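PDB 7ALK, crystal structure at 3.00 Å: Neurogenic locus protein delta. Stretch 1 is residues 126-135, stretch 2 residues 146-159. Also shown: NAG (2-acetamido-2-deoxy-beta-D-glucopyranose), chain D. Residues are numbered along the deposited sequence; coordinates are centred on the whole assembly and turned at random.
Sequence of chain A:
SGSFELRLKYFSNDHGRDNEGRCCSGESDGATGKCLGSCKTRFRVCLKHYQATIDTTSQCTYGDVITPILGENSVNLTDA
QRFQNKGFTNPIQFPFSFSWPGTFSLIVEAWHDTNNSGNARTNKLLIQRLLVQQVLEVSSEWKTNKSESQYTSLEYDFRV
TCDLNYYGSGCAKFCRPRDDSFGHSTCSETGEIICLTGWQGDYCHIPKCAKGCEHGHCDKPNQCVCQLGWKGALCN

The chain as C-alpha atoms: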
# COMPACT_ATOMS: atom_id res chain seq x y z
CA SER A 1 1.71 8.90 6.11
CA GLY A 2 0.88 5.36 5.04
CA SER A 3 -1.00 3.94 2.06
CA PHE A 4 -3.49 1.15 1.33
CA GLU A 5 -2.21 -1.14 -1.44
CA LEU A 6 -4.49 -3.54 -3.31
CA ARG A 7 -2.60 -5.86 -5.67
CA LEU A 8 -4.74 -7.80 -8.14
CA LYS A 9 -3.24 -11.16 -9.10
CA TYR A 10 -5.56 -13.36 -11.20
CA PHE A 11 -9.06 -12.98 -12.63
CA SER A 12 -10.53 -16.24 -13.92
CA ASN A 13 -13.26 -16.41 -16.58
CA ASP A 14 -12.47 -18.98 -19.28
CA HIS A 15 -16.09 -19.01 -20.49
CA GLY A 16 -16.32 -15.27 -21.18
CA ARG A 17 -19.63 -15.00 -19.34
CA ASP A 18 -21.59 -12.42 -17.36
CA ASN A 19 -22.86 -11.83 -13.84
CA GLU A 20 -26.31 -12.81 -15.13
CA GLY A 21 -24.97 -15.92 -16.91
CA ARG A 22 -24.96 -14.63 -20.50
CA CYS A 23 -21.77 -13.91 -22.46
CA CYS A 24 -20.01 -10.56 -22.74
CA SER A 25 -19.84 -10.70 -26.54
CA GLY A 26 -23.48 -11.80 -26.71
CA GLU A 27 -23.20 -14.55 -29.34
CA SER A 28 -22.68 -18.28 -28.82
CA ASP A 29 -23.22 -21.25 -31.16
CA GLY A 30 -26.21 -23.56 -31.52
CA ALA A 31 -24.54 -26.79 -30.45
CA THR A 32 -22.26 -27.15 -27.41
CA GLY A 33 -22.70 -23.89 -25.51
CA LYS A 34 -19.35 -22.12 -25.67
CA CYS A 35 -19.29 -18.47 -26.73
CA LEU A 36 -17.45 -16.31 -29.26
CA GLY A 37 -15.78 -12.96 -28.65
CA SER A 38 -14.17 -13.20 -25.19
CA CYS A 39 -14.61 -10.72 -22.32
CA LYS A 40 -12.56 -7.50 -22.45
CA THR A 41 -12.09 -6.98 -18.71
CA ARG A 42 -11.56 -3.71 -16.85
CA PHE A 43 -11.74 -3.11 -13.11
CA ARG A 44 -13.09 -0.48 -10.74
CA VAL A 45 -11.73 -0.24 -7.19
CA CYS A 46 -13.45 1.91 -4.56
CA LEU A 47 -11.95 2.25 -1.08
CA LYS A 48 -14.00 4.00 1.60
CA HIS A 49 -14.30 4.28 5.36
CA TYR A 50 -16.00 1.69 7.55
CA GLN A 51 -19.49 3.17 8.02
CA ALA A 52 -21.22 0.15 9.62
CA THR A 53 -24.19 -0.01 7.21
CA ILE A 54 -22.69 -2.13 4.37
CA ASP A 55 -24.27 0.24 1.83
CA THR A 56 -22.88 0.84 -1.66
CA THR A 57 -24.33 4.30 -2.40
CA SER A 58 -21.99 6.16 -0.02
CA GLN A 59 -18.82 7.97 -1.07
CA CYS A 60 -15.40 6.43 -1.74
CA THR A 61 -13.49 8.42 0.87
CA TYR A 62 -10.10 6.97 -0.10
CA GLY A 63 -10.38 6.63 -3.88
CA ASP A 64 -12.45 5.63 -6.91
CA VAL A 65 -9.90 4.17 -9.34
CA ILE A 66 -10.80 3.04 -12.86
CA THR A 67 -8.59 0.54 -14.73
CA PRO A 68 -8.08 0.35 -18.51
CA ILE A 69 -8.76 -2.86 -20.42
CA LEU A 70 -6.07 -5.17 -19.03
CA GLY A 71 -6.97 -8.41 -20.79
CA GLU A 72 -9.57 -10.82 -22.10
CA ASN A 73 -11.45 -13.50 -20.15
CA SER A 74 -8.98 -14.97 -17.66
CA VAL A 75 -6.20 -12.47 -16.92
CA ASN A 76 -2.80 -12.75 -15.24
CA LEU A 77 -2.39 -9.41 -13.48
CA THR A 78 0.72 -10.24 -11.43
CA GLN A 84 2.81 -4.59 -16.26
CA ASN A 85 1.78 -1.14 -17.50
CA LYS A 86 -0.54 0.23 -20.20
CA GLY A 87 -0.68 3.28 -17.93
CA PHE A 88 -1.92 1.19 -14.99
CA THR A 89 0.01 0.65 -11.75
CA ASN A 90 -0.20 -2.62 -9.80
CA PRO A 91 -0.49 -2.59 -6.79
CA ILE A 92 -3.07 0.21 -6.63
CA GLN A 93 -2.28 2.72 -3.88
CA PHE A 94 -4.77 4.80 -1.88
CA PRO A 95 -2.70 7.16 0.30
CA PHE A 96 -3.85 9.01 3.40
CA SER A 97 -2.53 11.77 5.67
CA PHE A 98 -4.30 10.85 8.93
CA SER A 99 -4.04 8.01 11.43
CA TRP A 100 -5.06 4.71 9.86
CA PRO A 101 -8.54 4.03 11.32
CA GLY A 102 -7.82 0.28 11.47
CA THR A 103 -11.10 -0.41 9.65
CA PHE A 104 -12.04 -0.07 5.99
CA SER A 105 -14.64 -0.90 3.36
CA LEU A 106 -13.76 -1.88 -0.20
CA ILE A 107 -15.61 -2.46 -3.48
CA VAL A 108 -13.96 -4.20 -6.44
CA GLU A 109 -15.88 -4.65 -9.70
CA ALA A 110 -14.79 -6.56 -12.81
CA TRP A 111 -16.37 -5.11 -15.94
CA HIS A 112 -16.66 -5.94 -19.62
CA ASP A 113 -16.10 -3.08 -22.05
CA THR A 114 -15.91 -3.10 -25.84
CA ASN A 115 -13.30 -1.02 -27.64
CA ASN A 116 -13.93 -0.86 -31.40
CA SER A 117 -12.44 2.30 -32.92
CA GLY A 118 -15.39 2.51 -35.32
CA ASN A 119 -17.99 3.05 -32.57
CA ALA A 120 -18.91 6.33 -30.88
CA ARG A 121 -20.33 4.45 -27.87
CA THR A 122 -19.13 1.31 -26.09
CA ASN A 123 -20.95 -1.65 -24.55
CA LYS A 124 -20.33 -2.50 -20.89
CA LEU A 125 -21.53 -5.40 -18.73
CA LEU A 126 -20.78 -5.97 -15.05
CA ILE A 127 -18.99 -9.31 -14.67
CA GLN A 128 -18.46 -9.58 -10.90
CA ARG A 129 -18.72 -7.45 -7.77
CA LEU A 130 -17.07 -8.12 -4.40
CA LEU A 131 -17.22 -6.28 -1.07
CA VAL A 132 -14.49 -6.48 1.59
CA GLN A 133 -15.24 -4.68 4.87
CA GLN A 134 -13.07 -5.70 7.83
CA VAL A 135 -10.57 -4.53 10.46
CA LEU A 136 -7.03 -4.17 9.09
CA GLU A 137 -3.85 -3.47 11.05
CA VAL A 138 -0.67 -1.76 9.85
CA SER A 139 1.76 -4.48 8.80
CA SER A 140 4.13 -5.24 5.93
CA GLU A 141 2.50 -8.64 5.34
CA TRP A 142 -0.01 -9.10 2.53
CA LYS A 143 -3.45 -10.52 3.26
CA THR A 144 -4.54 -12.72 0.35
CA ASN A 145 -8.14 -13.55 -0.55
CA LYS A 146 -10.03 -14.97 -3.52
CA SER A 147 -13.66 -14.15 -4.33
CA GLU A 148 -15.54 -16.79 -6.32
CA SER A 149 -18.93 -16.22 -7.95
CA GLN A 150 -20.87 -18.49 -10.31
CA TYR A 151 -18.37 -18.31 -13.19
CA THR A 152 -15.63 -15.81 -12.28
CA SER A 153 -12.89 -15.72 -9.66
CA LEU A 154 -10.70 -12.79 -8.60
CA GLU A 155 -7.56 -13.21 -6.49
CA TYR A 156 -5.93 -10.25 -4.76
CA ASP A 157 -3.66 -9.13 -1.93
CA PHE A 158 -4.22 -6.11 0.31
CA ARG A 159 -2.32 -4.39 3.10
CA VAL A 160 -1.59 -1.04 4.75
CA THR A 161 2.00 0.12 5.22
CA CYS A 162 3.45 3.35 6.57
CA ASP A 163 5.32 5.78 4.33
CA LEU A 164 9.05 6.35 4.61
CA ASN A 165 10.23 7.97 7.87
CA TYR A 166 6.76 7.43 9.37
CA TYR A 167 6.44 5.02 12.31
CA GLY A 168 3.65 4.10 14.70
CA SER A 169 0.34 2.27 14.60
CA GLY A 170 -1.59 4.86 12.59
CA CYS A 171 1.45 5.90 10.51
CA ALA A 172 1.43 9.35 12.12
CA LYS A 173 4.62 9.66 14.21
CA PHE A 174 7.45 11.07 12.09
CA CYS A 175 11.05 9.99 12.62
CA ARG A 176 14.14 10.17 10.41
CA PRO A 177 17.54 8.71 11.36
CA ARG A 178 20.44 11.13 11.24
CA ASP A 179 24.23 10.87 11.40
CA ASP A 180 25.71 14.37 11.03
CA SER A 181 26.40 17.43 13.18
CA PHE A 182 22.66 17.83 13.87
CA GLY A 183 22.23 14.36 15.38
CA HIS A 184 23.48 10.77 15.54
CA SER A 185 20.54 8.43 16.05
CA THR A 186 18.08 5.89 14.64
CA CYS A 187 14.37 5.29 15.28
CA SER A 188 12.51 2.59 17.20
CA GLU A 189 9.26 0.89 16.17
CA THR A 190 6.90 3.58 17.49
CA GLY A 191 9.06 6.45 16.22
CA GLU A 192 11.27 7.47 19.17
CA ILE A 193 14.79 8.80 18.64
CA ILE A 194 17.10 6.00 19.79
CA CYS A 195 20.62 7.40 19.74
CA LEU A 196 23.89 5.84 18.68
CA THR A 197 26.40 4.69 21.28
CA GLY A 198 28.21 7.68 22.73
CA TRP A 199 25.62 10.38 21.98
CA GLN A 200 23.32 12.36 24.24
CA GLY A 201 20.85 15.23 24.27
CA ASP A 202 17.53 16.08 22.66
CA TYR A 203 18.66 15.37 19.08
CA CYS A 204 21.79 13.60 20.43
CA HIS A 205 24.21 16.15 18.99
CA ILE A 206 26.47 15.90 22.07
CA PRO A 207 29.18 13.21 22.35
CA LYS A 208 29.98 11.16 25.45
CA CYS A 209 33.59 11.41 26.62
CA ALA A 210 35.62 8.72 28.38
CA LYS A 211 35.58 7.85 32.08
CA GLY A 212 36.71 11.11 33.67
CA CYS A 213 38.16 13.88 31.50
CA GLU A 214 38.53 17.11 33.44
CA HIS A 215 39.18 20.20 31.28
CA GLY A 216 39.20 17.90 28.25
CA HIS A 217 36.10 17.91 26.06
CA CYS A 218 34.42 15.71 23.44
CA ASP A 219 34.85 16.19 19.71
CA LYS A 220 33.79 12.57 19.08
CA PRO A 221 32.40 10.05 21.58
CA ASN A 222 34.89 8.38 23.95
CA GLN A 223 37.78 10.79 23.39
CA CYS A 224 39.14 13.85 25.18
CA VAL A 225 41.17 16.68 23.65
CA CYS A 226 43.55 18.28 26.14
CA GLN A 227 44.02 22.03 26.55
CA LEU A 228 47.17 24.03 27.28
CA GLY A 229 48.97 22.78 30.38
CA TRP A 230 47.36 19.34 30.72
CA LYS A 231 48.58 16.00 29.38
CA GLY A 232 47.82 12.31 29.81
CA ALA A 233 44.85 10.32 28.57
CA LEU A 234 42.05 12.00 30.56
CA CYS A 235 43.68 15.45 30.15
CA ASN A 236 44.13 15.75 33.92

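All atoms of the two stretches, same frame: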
# COMPACT_ATOMS: atom_id res chain seq x y z
N LEU A 126 -21.41 -5.65 -16.32
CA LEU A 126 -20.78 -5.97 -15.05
C LEU A 126 -20.57 -7.47 -14.93
O LEU A 126 -21.53 -8.24 -14.97
CB LEU A 126 -21.63 -5.45 -13.89
CG LEU A 126 -21.25 -5.95 -12.49
CD1 LEU A 126 -19.91 -5.39 -12.05
CD2 LEU A 126 -22.34 -5.60 -11.49
N ILE A 127 -19.31 -7.89 -14.77
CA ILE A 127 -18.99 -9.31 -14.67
C ILE A 127 -19.11 -9.81 -13.23
O ILE A 127 -19.79 -10.81 -12.97
CB ILE A 127 -17.58 -9.58 -15.23
CG1 ILE A 127 -17.36 -8.80 -16.53
CG2 ILE A 127 -17.39 -11.07 -15.48
CD1 ILE A 127 -15.93 -8.89 -17.03
N GLN A 128 -18.46 -9.14 -12.29
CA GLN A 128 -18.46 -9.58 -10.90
C GLN A 128 -18.27 -8.38 -9.99
O GLN A 128 -17.61 -7.41 -10.35
CB GLN A 128 -17.36 -10.62 -10.64
CG GLN A 128 -17.42 -11.26 -9.26
CD GLN A 128 -16.27 -12.21 -9.00
OE1 GLN A 128 -15.59 -12.64 -9.93
NE2 GLN A 128 -16.05 -12.53 -7.73
N ARG A 129 -18.85 -8.47 -8.79
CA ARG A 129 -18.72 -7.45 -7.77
C ARG A 129 -18.42 -8.12 -6.43
O ARG A 129 -19.08 -9.10 -6.07
CB ARG A 129 -19.99 -6.60 -7.66
CG ARG A 129 -19.95 -5.55 -6.56
CD ARG A 129 -21.33 -4.99 -6.29
NE ARG A 129 -21.96 -4.51 -7.52
CZ ARG A 129 -22.06 -3.23 -7.85
NH1 ARG A 129 -21.60 -2.27 -7.07
NH2 ARG A 129 -22.64 -2.91 -9.01
N LEU A 130 -17.44 -7.59 -5.71
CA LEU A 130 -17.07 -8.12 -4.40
C LEU A 130 -16.93 -6.97 -3.41
O LEU A 130 -16.51 -5.87 -3.77
CB LEU A 130 -15.77 -8.93 -4.47
CG LEU A 130 -14.47 -8.24 -4.89
CD1 LEU A 130 -13.69 -7.72 -3.68
CD2 LEU A 130 -13.61 -9.19 -5.70
N LEU A 131 -17.30 -7.25 -2.16
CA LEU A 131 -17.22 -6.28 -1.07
C LEU A 131 -16.36 -6.86 0.04
O LEU A 131 -16.59 -7.99 0.49
CB LEU A 131 -18.61 -5.93 -0.53
CG LEU A 131 -19.47 -4.89 -1.26
CD1 LEU A 131 -19.86 -5.34 -2.67
CD2 LEU A 131 -20.71 -4.55 -0.44
N VAL A 132 -15.38 -6.08 0.50
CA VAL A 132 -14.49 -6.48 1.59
C VAL A 132 -14.52 -5.37 2.63
O VAL A 132 -14.03 -4.26 2.37
CB VAL A 132 -13.06 -6.73 1.10
CG1 VAL A 132 -12.20 -7.25 2.24
CG2 VAL A 132 -13.06 -7.72 -0.05
N GLN A 133 -15.08 -5.66 3.80
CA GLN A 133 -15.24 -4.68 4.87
C GLN A 133 -14.82 -5.35 6.18
O GLN A 133 -15.57 -6.16 6.73
CB GLN A 133 -16.68 -4.18 4.93
CG GLN A 133 -17.00 -3.28 6.11
CD GLN A 133 -18.25 -2.46 5.90
OE1 GLN A 133 -18.48 -1.92 4.82
NE2 GLN A 133 -19.08 -2.35 6.94
N GLN A 134 -13.63 -5.01 6.67
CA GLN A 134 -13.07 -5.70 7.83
C GLN A 134 -12.08 -4.77 8.53
O GLN A 134 -11.82 -3.65 8.09
CB GLN A 134 -12.41 -7.01 7.41
CG GLN A 134 -11.16 -6.83 6.57
CD GLN A 134 -10.42 -8.13 6.32
OE1 GLN A 134 -9.23 -8.25 6.58
NE2 GLN A 134 -11.14 -9.12 5.79
N VAL A 135 -11.52 -5.27 9.63
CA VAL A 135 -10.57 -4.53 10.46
C VAL A 135 -9.16 -4.92 10.03
O VAL A 135 -8.79 -6.10 10.08
CB VAL A 135 -10.78 -4.81 11.95
CG1 VAL A 135 -9.82 -4.00 12.80
CG2 VAL A 135 -12.22 -4.53 12.35
N LYS A 146 -9.60 -14.54 -2.19
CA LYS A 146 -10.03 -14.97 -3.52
C LYS A 146 -11.55 -15.06 -3.51
O LYS A 146 -12.11 -15.94 -2.85
CB LYS A 146 -9.39 -16.31 -3.88
CG LYS A 146 -9.86 -16.90 -5.20
CD LYS A 146 -9.23 -18.27 -5.43
CE LYS A 146 -9.46 -19.19 -4.23
NZ LYS A 146 -8.73 -20.48 -4.36
N SER A 147 -12.20 -14.16 -4.24
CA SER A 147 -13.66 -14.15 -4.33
C SER A 147 -14.11 -14.97 -5.53
O SER A 147 -13.60 -14.79 -6.64
CB SER A 147 -14.17 -12.71 -4.44
OG SER A 147 -15.58 -12.68 -4.54
N GLU A 148 -15.06 -15.87 -5.30
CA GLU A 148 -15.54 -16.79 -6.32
C GLU A 148 -17.05 -16.64 -6.46
O GLU A 148 -17.79 -16.81 -5.48
CB GLU A 148 -15.18 -18.24 -5.96
CG GLU A 148 -13.70 -18.48 -5.76
CD GLU A 148 -13.41 -19.78 -5.03
OE1 GLU A 148 -14.17 -20.11 -4.09
OE2 GLU A 148 -12.43 -20.47 -5.39
N SER A 149 -17.50 -16.33 -7.67
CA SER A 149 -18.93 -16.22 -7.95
C SER A 149 -19.44 -17.49 -8.62
O SER A 149 -19.03 -18.60 -8.26
CB SER A 149 -19.22 -15.00 -8.82
OG SER A 149 -20.55 -15.01 -9.30
N GLN A 150 -20.34 -17.33 -9.59
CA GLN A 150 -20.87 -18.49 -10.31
C GLN A 150 -19.92 -18.95 -11.41
O GLN A 150 -19.75 -20.15 -11.63
CB GLN A 150 -22.25 -18.17 -10.89
CG GLN A 150 -22.96 -19.36 -11.52
CD GLN A 150 -23.55 -20.30 -10.49
OE1 GLN A 150 -23.71 -19.95 -9.32
NE2 GLN A 150 -23.89 -21.51 -10.93
N TYR A 151 -19.30 -18.00 -12.11
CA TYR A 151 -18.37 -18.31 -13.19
C TYR A 151 -16.99 -17.71 -13.00
O TYR A 151 -16.01 -18.30 -13.47
CB TYR A 151 -18.93 -17.82 -14.53
CG TYR A 151 -20.27 -18.40 -14.90
CD1 TYR A 151 -20.39 -19.71 -15.36
CD2 TYR A 151 -21.43 -17.64 -14.80
CE1 TYR A 151 -21.62 -20.24 -15.70
CE2 TYR A 151 -22.66 -18.16 -15.14
CZ TYR A 151 -22.75 -19.46 -15.59
OH TYR A 151 -23.97 -19.99 -15.93
N THR A 152 -16.87 -16.56 -12.34
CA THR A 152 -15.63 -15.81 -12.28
C THR A 152 -14.98 -15.92 -10.91
O THR A 152 -15.64 -16.21 -9.90
CB THR A 152 -15.87 -14.33 -12.62
OG1 THR A 152 -16.89 -13.80 -11.77
CG2 THR A 152 -16.30 -14.18 -14.06
N SER A 153 -13.68 -15.68 -10.88
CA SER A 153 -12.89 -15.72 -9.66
C SER A 153 -11.81 -14.65 -9.73
O SER A 153 -11.11 -14.55 -10.74
CB SER A 153 -12.26 -17.10 -9.45
OG SER A 153 -11.35 -17.09 -8.37
N LEU A 154 -11.68 -13.86 -8.67
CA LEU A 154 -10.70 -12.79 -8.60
C LEU A 154 -9.84 -12.99 -7.36
O LEU A 154 -10.36 -13.09 -6.24
CB LEU A 154 -11.38 -11.42 -8.56
CG LEU A 154 -10.44 -10.22 -8.38
CD1 LEU A 154 -9.37 -10.22 -9.46
CD2 LEU A 154 -11.23 -8.92 -8.42
N GLU A 155 -8.52 -13.04 -7.56
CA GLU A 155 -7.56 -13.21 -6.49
C GLU A 155 -6.76 -11.93 -6.31
O GLU A 155 -6.35 -11.30 -7.29
CB GLU A 155 -6.62 -14.39 -6.78
CG GLU A 155 -5.80 -14.85 -5.59
CD GLU A 155 -5.01 -16.11 -5.88
OE1 GLU A 155 -5.28 -16.75 -6.92
OE2 GLU A 155 -4.13 -16.46 -5.07
N TYR A 156 -6.53 -11.54 -5.05
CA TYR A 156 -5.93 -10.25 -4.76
C TYR A 156 -5.23 -10.31 -3.40
O TYR A 156 -5.52 -11.16 -2.56
CB TYR A 156 -6.97 -9.13 -4.76
CG TYR A 156 -8.12 -9.38 -3.81
CD1 TYR A 156 -9.19 -10.18 -4.18
CD2 TYR A 156 -8.13 -8.83 -2.53
CE1 TYR A 156 -10.24 -10.42 -3.31
CE2 TYR A 156 -9.18 -9.06 -1.66
CZ TYR A 156 -10.23 -9.86 -2.06
OH TYR A 156 -11.27 -10.10 -1.19
N ASP A 157 -4.30 -9.37 -3.21
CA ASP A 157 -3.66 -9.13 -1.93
C ASP A 157 -3.90 -7.69 -1.51
O ASP A 157 -4.00 -6.79 -2.36
CB ASP A 157 -2.15 -9.41 -1.98
CG ASP A 157 -1.82 -10.77 -2.55
OD1 ASP A 157 -2.69 -11.67 -2.51
OD2 ASP A 157 -0.68 -10.95 -3.03
N PHE A 158 -3.99 -7.46 -0.20
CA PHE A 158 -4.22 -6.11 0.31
C PHE A 158 -3.49 -5.94 1.63
O PHE A 158 -3.35 -6.88 2.41
CB PHE A 158 -5.72 -5.83 0.49
CG PHE A 158 -6.40 -6.76 1.46
CD1 PHE A 158 -6.86 -8.00 1.04
CD2 PHE A 158 -6.60 -6.39 2.78
CE1 PHE A 158 -7.49 -8.85 1.93
CE2 PHE A 158 -7.23 -7.24 3.67
CZ PHE A 158 -7.68 -8.47 3.24
N ARG A 159 -3.01 -4.71 1.86
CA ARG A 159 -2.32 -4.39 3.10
C ARG A 159 -2.25 -2.87 3.25
O ARG A 159 -2.54 -2.12 2.32
CB ARG A 159 -0.90 -4.98 3.12
CG ARG A 159 0.07 -4.25 2.21
CD ARG A 159 1.46 -4.84 2.30
NE ARG A 159 2.42 -4.10 1.50
CZ ARG A 159 3.69 -4.44 1.32
NH1 ARG A 159 4.19 -5.53 1.89
NH2 ARG A 159 4.47 -3.68 0.56
C1 NAG D . -11.38 -14.48 2.54
C2 NAG D . -10.97 -14.96 3.93
C3 NAG D . -12.19 -15.09 4.82
C4 NAG D . -12.77 -13.71 5.08
C5 NAG D . -13.00 -12.96 3.76
C6 NAG D . -12.18 -11.70 3.63
C7 NAG D . -8.92 -16.30 3.73
C8 NAG D . -8.35 -17.68 3.66
N2 NAG D . -10.25 -16.22 3.85
O3 NAG D . -11.82 -15.70 6.05
O4 NAG D . -14.01 -13.82 5.78
O5 NAG D . -12.70 -13.79 2.62
O6 NAG D . -12.54 -10.97 2.46
O7 NAG D . -8.22 -15.30 3.69

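When two layers of β-structure pack face to face, side chains rather than backbone must join them, and the delta protein offers a compact example. Residues 126-135 belong to a strand that begins earlier in the chain. In the second stretch, strands 146-148 and 153-159 are joined by a turn and paired by backbone hydrogen bonds, Ser147 N to Leu154 O and Leu154 N to Ser147 O, each 2.9 Å. No backbone hydrogen bond links this hairpin to the first strand: the axes stay 8.4 and 8.8 Å apart at closest approach, and strand 153-159 runs at 46° to strand 126-135. Alternation then decides which residues meet. Gln128, Leu130, Val132 and Gln134 point toward the hairpin, while Arg129 and Leu131 point away.

Gln128 is the most covered, with 98 Å² masked. Its extended side chain (chi1 and chi2 both t) carries the amide to the turn, where Thr152 OG1 donates a short 2.5 Å hydrogen bond to Gln128 OE1. The amide nitrogen faces the other strand, Gln128 NE2 lying 3.2 Å from Ser147 OG. A buried polar group thus finds a partner where the hairpin turns. Beside it, methyl groups meet, Ile127 CG2 lying 3.6 Å from Thr152 CG2. Thr152, covered by 54 Å², serves both chemistries, its hydroxyl bonding Gln128 and its methyl packing on Ile127.

Leu130, with 69 Å² covered, supplies the apolar counterpart. Leu130 CD2 packs 3.6 Å from Leu154 CD2 and 4.3 Å from Tyr156 CE1, contacts that exclude water without demanding directional geometry.

Farther along, Val132 CG2 approaches Tyr156 OH at 3.2 Å, and Gln134 OE1 lies 3.7 Å from Phe158 CE2, at the ring edge. The sugar NAG borders this end, its C6 3.5 Å from Gln134 NE2.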